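Local coordinates for LPXTG-motif cell wall anchor domain protein (Mobiluncus mulieris, PDB 5U5O) that probably mediates bacterial adhesion as part of a giant cell-surface adhesin whose Ig-like domains contain intramolecular disulfide, isopeptide and ester cross-links, at residues V38-Y51 / A62-A74. Residues are numbered along the deposited sequence; the frame is centred on the assembly and turned at random. Where two conformers were deposited one is given.
Sequences VEEGKTYAIAGQLY and ALAKAATTVKVTA
Val-72 packs both of its methyls against the segment 38-51: CG2 lies 3.7 Å from Tyr-44 CD1, approaching the ring obliquely, while CG1 meets Val-38 CG2 at 3.9 Å, the two valines crossing at about a right angle. With CG1 anti to the backbone N (chi1 174°), CG2 is turned toward the Tyr-44 ring, and Val-38 CG2 touches both methyls. The Tyr-44 ring is fixed at its far end, where the hydroxyl accepts a nearly straight bond from Glu-39 N (2.9 Å, 169° at the hydrogen). On the same sheet face Ile-46 swings CG1 between its backbone N and carbonyl carbon (chi1 53°), which sets it alongside Thr-68, CG1 to CG2 3.7 Å. Tyr-95 and Thr-97 of strand 94-104 cover part of this face.

Antiparallel pairing from Thr-43/Lys-71 to Gln-49/Lys-65, between strands consecutive in the chain, identifies a beta hairpin within the T-Q ester bond domain. Its pairing continues past the strand ends at the type II turn 39-42, where Gly-41 N donates a nearly straight bond to Val-72 O (2.8 Å). On the other face, extended Lys-71 runs its methylenes past Thr-43 OG1, CG at 3.6 Å; a water donates to Gly-41 O and accepts a weak bond from Lys-71 NZ. Another water joins Glu-40 OE1 to Ala-74 N, while Glu-40 OE2 bonds Tyr-95. Ten cross-segment backbone bonds thus chiefly hold the hairpin, mostly apolar on the Tyr-44, Ile-46 and Val-70 face and more polar toward Lys-71.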
loop_
_atom_site.group_PDB
_atom_site.type_symbol
_atom_site.label_atom_id
_atom_site.label_comp_id
_atom_site.label_asym_id
_atom_site.label_seq_id
_atom_site.Cartn_x
_atom_site.Cartn_y
_atom_site.Cartn_z
ATOM N N VAL A 38 -9.512 18.280 -30.688
ATOM C CA VAL A 38 -10.666 19.050 -30.300
ATOM C C VAL A 38 -10.621 20.388 -31.011
ATOM O O VAL A 38 -9.597 20.774 -31.579
ATOM C CB VAL A 38 -10.733 19.247 -28.758
ATOM C CG1 VAL A 38 -11.207 17.969 -28.101
ATOM C CG2 VAL A 38 -9.403 19.709 -28.149
ATOM N N GLU A 39 -11.728 21.111 -30.959
ATOM C CA GLU A 39 -11.879 22.345 -31.717
ATOM C C GLU A 39 -11.646 23.561 -30.804
ATOM O O GLU A 39 -12.362 23.756 -29.818
ATOM C CB GLU A 39 -13.276 22.412 -32.335
ATOM C CG GLU A 39 -13.501 23.646 -33.186
ATOM C CD GLU A 39 -14.833 23.606 -33.937
ATOM O OE1 GLU A 39 -15.181 22.559 -34.542
ATOM O OE2 GLU A 39 -15.527 24.639 -33.935
ATOM N N GLU A 40 -10.717 24.413 -31.210
ATOM C CA GLU A 40 -10.490 25.683 -30.502
ATOM C C GLU A 40 -11.757 26.518 -30.562
ATOM O O GLU A 40 -12.404 26.624 -31.611
ATOM C CB GLU A 40 -9.310 26.445 -31.102
ATOM C CG GLU A 40 -7.974 25.741 -30.902
ATOM C CD GLU A 40 -6.789 26.458 -31.526
ATOM O OE1 GLU A 40 -6.891 27.625 -31.944
ATOM O OE2 GLU A 40 -5.720 25.827 -31.593
ATOM N N GLY A 41 -12.119 27.093 -29.419
ATOM C CA GLY A 41 -13.316 27.897 -29.272
ATOM C C GLY A 41 -14.551 27.169 -28.791
ATOM O O GLY A 41 -15.534 27.808 -28.429
ATOM N N LYS A 42 -14.552 25.838 -28.835
ATOM C CA LYS A 42 -15.664 25.074 -28.285
ATOM C C LYS A 42 -15.448 24.812 -26.796
ATOM O O LYS A 42 -14.311 24.686 -26.340
ATOM C CB LYS A 42 -15.864 23.757 -29.052
ATOM C CG LYS A 42 -16.312 23.976 -30.511
ATOM C CD LYS A 42 -17.058 22.806 -31.147
ATOM C CE LYS A 42 -18.539 22.758 -30.760
ATOM N NZ LYS A 42 -19.256 21.592 -31.344
ATOM N N THR A 43 -16.565 24.633 -26.103
ATOM C CA THR A 43 -16.584 24.359 -24.678
ATOM C C THR A 43 -17.036 22.933 -24.432
ATOM O O THR A 43 -18.180 22.594 -24.654
ATOM C CB THR A 43 -17.487 25.336 -23.903
ATOM O OG1 THR A 43 -17.007 26.660 -24.126
ATOM C CG2 THR A 43 -17.467 25.015 -22.392
ATOM N N TYR A 44 -16.117 22.125 -23.929
ATOM C CA TYR A 44 -16.341 20.725 -23.612
ATOM C C TYR A 44 -16.505 20.579 -22.104
ATOM O O TYR A 44 -16.074 21.458 -21.318
ATOM C CB TYR A 44 -15.120 19.902 -24.014
ATOM C CG TYR A 44 -14.848 19.936 -25.496
ATOM C CD1 TYR A 44 -14.171 20.993 -26.079
ATOM C CD2 TYR A 44 -15.214 18.874 -26.319
ATOM C CE1 TYR A 44 -13.926 21.033 -27.451
ATOM C CE2 TYR A 44 -14.948 18.899 -27.684
ATOM C CZ TYR A 44 -14.299 19.975 -28.242
ATOM O OH TYR A 44 -14.043 20.068 -29.600
ATOM N N ALA A 45 -17.138 19.491 -21.687
ATOM C CA ALA A 45 -17.099 19.078 -20.280
ATOM C C ALA A 45 -16.196 17.867 -20.184
ATOM O O ALA A 45 -16.210 16.969 -21.030
ATOM C CB ALA A 45 -18.485 18.745 -19.746
ATOM N N ILE A 46 -15.403 17.844 -19.116
ATOM C CA ILE A 46 -14.562 16.709 -18.775
ATOM C C ILE A 46 -14.902 16.177 -17.397
ATOM O O ILE A 46 -15.235 16.968 -16.482
ATOM C CB ILE A 46 -13.048 17.017 -18.920
ATOM C CG1 ILE A 46 -12.638 18.277 -18.151
ATOM C CG2 ILE A 46 -12.705 17.094 -20.414
ATOM C CD1 ILE A 46 -11.137 18.449 -18.096
ATOM N N ALA A 47 -14.795 14.872 -17.216
ATOM C CA ALA A 47 -14.991 14.253 -15.887
ATOM C C ALA A 47 -13.937 13.225 -15.681
ATOM O O ALA A 47 -13.567 12.478 -16.614
ATOM C CB ALA A 47 -16.356 13.603 -15.807
ATOM N N GLY A 48 -13.463 13.152 -14.446
ATOM C CA GLY A 48 -12.520 12.142 -14.021
ATOM C C GLY A 48 -13.023 11.413 -12.783
ATOM O O GLY A 48 -13.735 12.000 -11.946
ATOM N N GLN A 49 -12.629 10.150 -12.658
ATOM C CA GLN A 49 -12.899 9.336 -11.473
ATOM C C GLN A 49 -11.677 8.526 -11.134
ATOM O O GLN A 49 -10.962 8.062 -12.012
ATOM C CB GLN A 49 -14.087 8.387 -11.657
ATOM C CG GLN A 49 -15.343 9.028 -12.200
ATOM C CD GLN A 49 -15.325 9.185 -13.717
ATOM O OE1 GLN A 49 -14.853 8.301 -14.454
ATOM N NE2 GLN A 49 -15.837 10.313 -14.195
ATOM N N LEU A 50 -11.477 8.336 -9.830
ATOM C CA LEU A 50 -10.409 7.510 -9.296
ATOM C C LEU A 50 -10.993 6.224 -8.730
ATOM O O LEU A 50 -11.939 6.269 -7.932
ATOM C CB LEU A 50 -9.693 8.269 -8.164
ATOM C CG LEU A 50 -8.453 7.587 -7.608
ATOM C CD1 LEU A 50 -7.323 7.541 -8.613
ATOM C CD2 LEU A 50 -8.016 8.323 -6.345
ATOM N N TYR A 51 -10.409 5.090 -9.117
ATOM C CA TYR A 51 -10.849 3.774 -8.669
ATOM C C TYR A 51 -9.678 2.928 -8.211
ATOM O O TYR A 51 -8.568 3.083 -8.713
ATOM C CB TYR A 51 -11.466 3.010 -9.838
ATOM C CG TYR A 51 -12.734 3.571 -10.411
ATOM C CD1 TYR A 51 -13.955 3.329 -9.802
ATOM C CD2 TYR A 51 -12.723 4.284 -11.623
ATOM C CE1 TYR A 51 -15.134 3.806 -10.347
ATOM C CE2 TYR A 51 -13.901 4.768 -12.175
ATOM C CZ TYR A 51 -15.099 4.527 -11.529
ATOM O OH TYR A 51 -16.283 4.988 -12.020
ATOM N N ALA A 62 -16.327 4.512 -6.920
ATOM C CA ALA A 62 -15.387 5.619 -7.123
ATOM C C ALA A 62 -14.895 6.190 -5.794
ATOM O O ALA A 62 -15.693 6.464 -4.906
ATOM C CB ALA A 62 -16.026 6.722 -7.951
ATOM N N LEU A 63 -13.579 6.346 -5.686
ATOM C CA LEU A 63 -12.933 6.926 -4.512
ATOM C C LEU A 63 -12.959 8.446 -4.557
ATOM O O LEU A 63 -12.937 9.099 -3.519
ATOM C CB LEU A 63 -11.481 6.453 -4.427
ATOM C CG LEU A 63 -11.269 4.952 -4.227
ATOM C CD1 LEU A 63 -9.843 4.543 -4.554
ATOM C CD2 LEU A 63 -11.622 4.566 -2.800
ATOM N N ALA A 64 -12.950 9.001 -5.767
ATOM C CA ALA A 64 -12.997 10.441 -5.968
ATOM C C ALA A 64 -13.554 10.679 -7.361
ATOM O O ALA A 64 -13.413 9.832 -8.257
ATOM C CB ALA A 64 -11.612 11.029 -5.899
ATOM N N LYS A 65 -14.174 11.843 -7.524
ATOM C CA LYS A 65 -14.744 12.283 -8.798
ATOM C C LYS A 65 -14.519 13.769 -8.967
ATOM O O LYS A 65 -14.544 14.511 -7.988
ATOM C CB LYS A 65 -16.246 12.032 -8.829
ATOM C CG LYS A 65 -16.695 10.590 -8.775
ATOM C CD LYS A 65 -18.215 10.554 -8.780
ATOM C CE LYS A 65 -18.751 9.139 -8.755
ATOM N NZ LYS A 65 -20.219 9.126 -8.995
ATOM N N ALA A 66 -14.321 14.229 -10.192
ATOM C CA ALA A 66 -14.240 15.654 -10.510
ATOM C C ALA A 66 -14.819 15.900 -11.881
ATOM O O ALA A 66 -14.669 15.064 -12.784
ATOM C CB ALA A 66 -12.804 16.133 -10.517
ATOM N N ALA A 67 -15.430 17.060 -12.090
ATOM C CA ALA A 67 -15.950 17.426 -13.427
ATOM C C ALA A 67 -15.863 18.920 -13.574
ATOM O O ALA A 67 -15.908 19.645 -12.573
ATOM C CB ALA A 67 -17.382 16.942 -13.605
ATOM N N THR A 68 -15.700 19.383 -14.804
ATOM C CA THR A 68 -15.601 20.815 -15.104
ATOM C C THR A 68 -15.822 21.045 -16.594
ATOM O O THR A 68 -15.920 20.084 -17.360
ATOM C CB THR A 68 -14.230 21.399 -14.675
ATOM O OG1 THR A 68 -14.229 22.830 -14.815
ATOM C CG2 THR A 68 -13.062 20.807 -15.469
ATOM N N THR A 69 -15.905 22.309 -16.996
ATOM C CA THR A 69 -15.955 22.682 -18.397
ATOM C C THR A 69 -14.637 23.316 -18.800
ATOM O O THR A 69 -13.951 23.928 -17.962
ATOM C CB THR A 69 -17.122 23.619 -18.718
ATOM O OG1 THR A 69 -17.137 24.695 -17.791
ATOM C CG2 THR A 69 -18.440 22.869 -18.660
ATOM N N VAL A 70 -14.285 23.149 -20.079
ATOM C CA VAL A 70 -13.033 23.642 -20.654
ATOM C C VAL A 70 -13.316 24.266 -22.015
ATOM O O VAL A 70 -13.857 23.598 -22.896
ATOM C CB VAL A 70 -12.031 22.499 -20.890
ATOM C CG1 VAL A 70 -10.791 23.016 -21.607
ATOM C CG2 VAL A 70 -11.650 21.818 -19.586
ATOM N N LYS A 71 -12.953 25.527 -22.193
ATOM C CA LYS A 71 -13.039 26.188 -23.487
ATOM C C LYS A 71 -11.666 26.086 -24.105
ATOM O O LYS A 71 -10.697 26.654 -23.637
ATOM C CB LYS A 71 -13.499 27.632 -23.366
ATOM C CG LYS A 71 -13.803 28.218 -24.745
ATOM C CD LYS A 71 -14.438 29.593 -24.657
ATOM C CE LYS A 71 -14.817 30.085 -26.040
ATOM N NZ LYS A 71 -15.503 31.393 -25.955
ATOM N N VAL A 72 -11.579 25.314 -25.191
ATOM C CA VAL A 72 -10.282 24.996 -25.743
ATOM C C VAL A 72 -9.689 26.203 -26.445
ATOM O O VAL A 72 -10.396 26.898 -27.204
ATOM C CB VAL A 72 -10.412 23.804 -26.705
ATOM C CG1 VAL A 72 -9.101 23.531 -27.432
ATOM C CG2 VAL A 72 -10.852 22.589 -25.902
ATOM N N THR A 73 -8.408 26.463 -26.201
ATOM C CA THR A 73 -7.707 27.587 -26.809
ATOM C C THR A 73 -6.260 27.209 -27.150
ATOM O O THR A 73 -5.704 26.268 -26.588
ATOM C CB THR A 73 -7.775 28.824 -25.889
ATOM O OG1 THR A 73 -7.316 29.970 -26.610
ATOM C CG2 THR A 73 -6.941 28.617 -24.631
ATOM N N ALA A 74 -5.679 27.932 -28.105
ATOM C CA ALA A 74 -4.325 27.655 -28.590
ATOM C C ALA A 74 -3.262 27.610 -27.505
ATOM O O ALA A 74 -2.349 26.810 -27.578
ATOM C CB ALA A 74 -3.931 28.663 -29.666
HETATM O O HOH W 1 -7.379 29.542 -29.806
HETATM O O HOH W 2 -15.857 30.580 -29.014
#